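Local coordinates for ribokinase (Arabidopsis thaliana, PDB 6ILS), which phosphorylates D-ribose at O-5 with ATP and magnesium, giving the ribose 5-phosphate used in nucleotide, histidine and tryptophan synthesis or the pentose phosphate pathway, at residues Y57-D65 with G115-E123. Numbering follows the deposited sequence.
Sequences YFVGRLGED and GANMKAWPE
Arg61 lies across one face of Trp121 in a cation-pi stack, guanidinium and indole planes 26° apart and centres 4.4 Å from each other. Its aliphatic part shares that face: chi1 (-67°), with CG anti to the carbonyl carbon, sets CG over the six-membered ring in a CH-pi contact; the bend at chi2 (-59°) then carries the chain on so that CZ and NH1 lie above CZ3. Arg61 NH1 also turns back to Gly60 O (3.0 Å), a bond that lies in the guanidinium plane but meets the carbonyl from above its own plane. At the guanidinium edge a water accepts a hydrogen bond from Arg61 NE (2.9 Å) and donates one to Ala120 O. Replacing Arg61 by a leucine would probably leave Gly60 O without this donor and much of the indole face uncovered. Val59 CG1 meets Trp121 CH2 (4.1 Å) at the far end of the indole, and Ala116 CB packs against Arg61 O (3.5 Å). In the second shell, Trp121 NE1 bonds weakly to Asn117 O, and a second water links Arg61 N to Asn117 OD1. Asn117 ND2 reaches Ala11 O, beside the ribose-binding Asn12. The contact thus seats the short helix 116-119 and its exit on strand 56-63, which runs between strands 87-90 and 5-8 in the large PfkB sheet; Val8 of strand 5-8 also touches Trp121.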
# COMPACT_ATOMS: atom_id res chain seq x y z
N TYR B 57 18.42 18.82 -0.22
CA TYR B 57 18.42 17.83 0.84
C TYR B 57 16.99 17.60 1.31
O TYR B 57 16.22 18.55 1.45
CB TYR B 57 19.26 18.29 2.05
CG TYR B 57 20.74 18.23 1.80
CD1 TYR B 57 21.37 19.17 1.00
CD2 TYR B 57 21.51 17.21 2.34
CE1 TYR B 57 22.72 19.11 0.75
CE2 TYR B 57 22.87 17.13 2.10
CZ TYR B 57 23.46 18.09 1.31
OH TYR B 57 24.81 18.03 1.05
N PHE B 58 16.65 16.35 1.60
CA PHE B 58 15.38 16.03 2.22
C PHE B 58 15.65 15.51 3.62
O PHE B 58 16.40 14.55 3.80
CB PHE B 58 14.60 14.98 1.40
CG PHE B 58 13.35 14.49 2.07
CD1 PHE B 58 12.34 15.38 2.42
CD2 PHE B 58 13.16 13.15 2.33
CE1 PHE B 58 11.18 14.96 3.05
CE2 PHE B 58 12.00 12.70 2.96
CZ PHE B 58 10.99 13.61 3.30
N VAL B 59 15.05 16.17 4.61
CA VAL B 59 15.10 15.72 5.99
C VAL B 59 13.75 15.12 6.38
O VAL B 59 12.71 15.80 6.40
CB VAL B 59 15.45 16.87 6.96
CG1 VAL B 59 15.49 16.36 8.41
CG2 VAL B 59 16.75 17.52 6.54
N GLY B 60 13.75 13.83 6.68
CA GLY B 60 12.50 13.16 6.89
C GLY B 60 12.71 11.84 7.61
O GLY B 60 13.84 11.42 7.81
N ARG B 61 11.60 11.19 7.95
CA ARG B 61 11.61 9.92 8.69
C ARG B 61 10.84 8.86 7.92
O ARG B 61 9.69 9.08 7.54
CB ARG B 61 10.99 10.09 10.07
CG ARG B 61 11.79 10.97 11.00
CD ARG B 61 13.18 10.39 11.17
NE ARG B 61 14.00 11.17 12.09
CZ ARG B 61 14.84 12.12 11.70
NH1 ARG B 61 14.96 12.42 10.41
NH2 ARG B 61 15.56 12.77 12.61
N LEU B 62 11.48 7.71 7.73
CA LEU B 62 10.88 6.59 7.02
C LEU B 62 10.81 5.37 7.92
O LEU B 62 11.57 5.27 8.87
CB LEU B 62 11.70 6.24 5.77
CG LEU B 62 11.84 7.34 4.74
CD1 LEU B 62 12.69 6.83 3.58
CD2 LEU B 62 10.46 7.75 4.27
N GLY B 63 9.91 4.44 7.61
CA GLY B 63 9.96 3.12 8.23
C GLY B 63 10.96 2.26 7.47
O GLY B 63 11.30 2.56 6.33
N GLU B 64 11.47 1.21 8.11
CA GLU B 64 12.35 0.28 7.42
C GLU B 64 11.46 -0.76 6.75
O GLU B 64 11.33 -1.88 7.24
CB GLU B 64 13.34 -0.38 8.39
CG GLU B 64 14.41 0.58 8.93
CD GLU B 64 15.11 0.06 10.18
OE1 GLU B 64 14.98 -1.14 10.49
OE2 GLU B 64 15.80 0.85 10.87
N ASP B 65 10.84 -0.37 5.64
CA ASP B 65 9.87 -1.22 4.95
C ASP B 65 9.91 -0.97 3.45
O ASP B 65 10.71 -0.19 2.97
CB ASP B 65 8.45 -1.00 5.51
CG ASP B 65 8.04 0.48 5.58
OD1 ASP B 65 8.55 1.28 4.77
OD2 ASP B 65 7.21 0.83 6.44
N GLY B 115 2.20 7.58 10.30
CA GLY B 115 3.36 6.72 10.44
C GLY B 115 4.60 7.43 10.94
O GLY B 115 4.52 8.28 11.85
N ALA B 116 5.73 7.12 10.33
CA ALA B 116 7.02 7.69 10.71
C ALA B 116 7.02 9.21 10.56
O ALA B 116 7.76 9.90 11.25
CB ALA B 116 8.14 7.08 9.89
N ASN B 117 6.19 9.73 9.65
CA ASN B 117 6.14 11.19 9.42
C ASN B 117 5.72 11.94 10.67
O ASN B 117 6.19 13.06 10.93
CB ASN B 117 5.18 11.54 8.28
CG ASN B 117 5.69 11.10 6.92
OD1 ASN B 117 6.86 11.28 6.57
ND2 ASN B 117 4.78 10.54 6.12
N MET B 118 4.81 11.32 11.43
CA MET B 118 4.25 11.95 12.63
C MET B 118 4.87 11.42 13.92
O MET B 118 4.86 12.11 14.94
CB MET B 118 2.74 11.74 12.67
CG MET B 118 1.95 12.54 11.65
SD MET B 118 2.19 14.31 11.79
CE MET B 118 1.31 14.69 13.30
N LYS B 119 5.44 10.22 13.88
CA LYS B 119 5.77 9.53 15.12
C LYS B 119 7.23 9.17 15.34
O LYS B 119 7.60 8.73 16.43
CB LYS B 119 4.90 8.27 15.23
CG LYS B 119 3.43 8.60 15.48
CD LYS B 119 2.54 7.38 15.39
CE LYS B 119 1.11 7.71 15.79
NZ LYS B 119 0.22 6.52 15.64
N ALA B 120 8.08 9.39 14.34
CA ALA B 120 9.47 8.94 14.45
C ALA B 120 10.48 10.06 14.64
O ALA B 120 11.67 9.85 14.44
CB ALA B 120 9.85 8.13 13.24
N TRP B 121 10.00 11.25 14.98
CA TRP B 121 10.89 12.38 15.21
C TRP B 121 11.29 12.44 16.68
O TRP B 121 10.51 12.07 17.54
CB TRP B 121 10.20 13.69 14.81
CG TRP B 121 9.90 13.81 13.33
CD1 TRP B 121 8.73 13.48 12.70
CD2 TRP B 121 10.78 14.30 12.32
NE1 TRP B 121 8.84 13.73 11.34
CE2 TRP B 121 10.08 14.24 11.09
CE3 TRP B 121 12.08 14.80 12.33
CZ2 TRP B 121 10.65 14.67 9.89
CZ3 TRP B 121 12.65 15.21 11.14
CH2 TRP B 121 11.92 15.14 9.93
N PRO B 122 12.50 12.94 16.97
CA PRO B 122 12.84 13.09 18.38
C PRO B 122 12.01 14.19 19.03
O PRO B 122 11.53 15.08 18.33
CB PRO B 122 14.32 13.46 18.35
CG PRO B 122 14.46 14.23 17.07
CD PRO B 122 13.49 13.58 16.09
N GLU B 123 11.84 14.12 20.34
CA GLU B 123 11.13 15.16 21.07
C GLU B 123 11.84 16.50 20.86
O GLU B 123 11.21 17.53 20.65
CB GLU B 123 11.05 14.80 22.56
CG GLU B 123 10.70 15.98 23.46
CD GLU B 123 10.41 15.56 24.90
OE1 GLU B 123 10.23 14.35 25.14
OE2 GLU B 123 10.38 16.45 25.78
O HOH W 1 9.13 12.43 7.48
O HOH W 2 14.62 10.66 14.90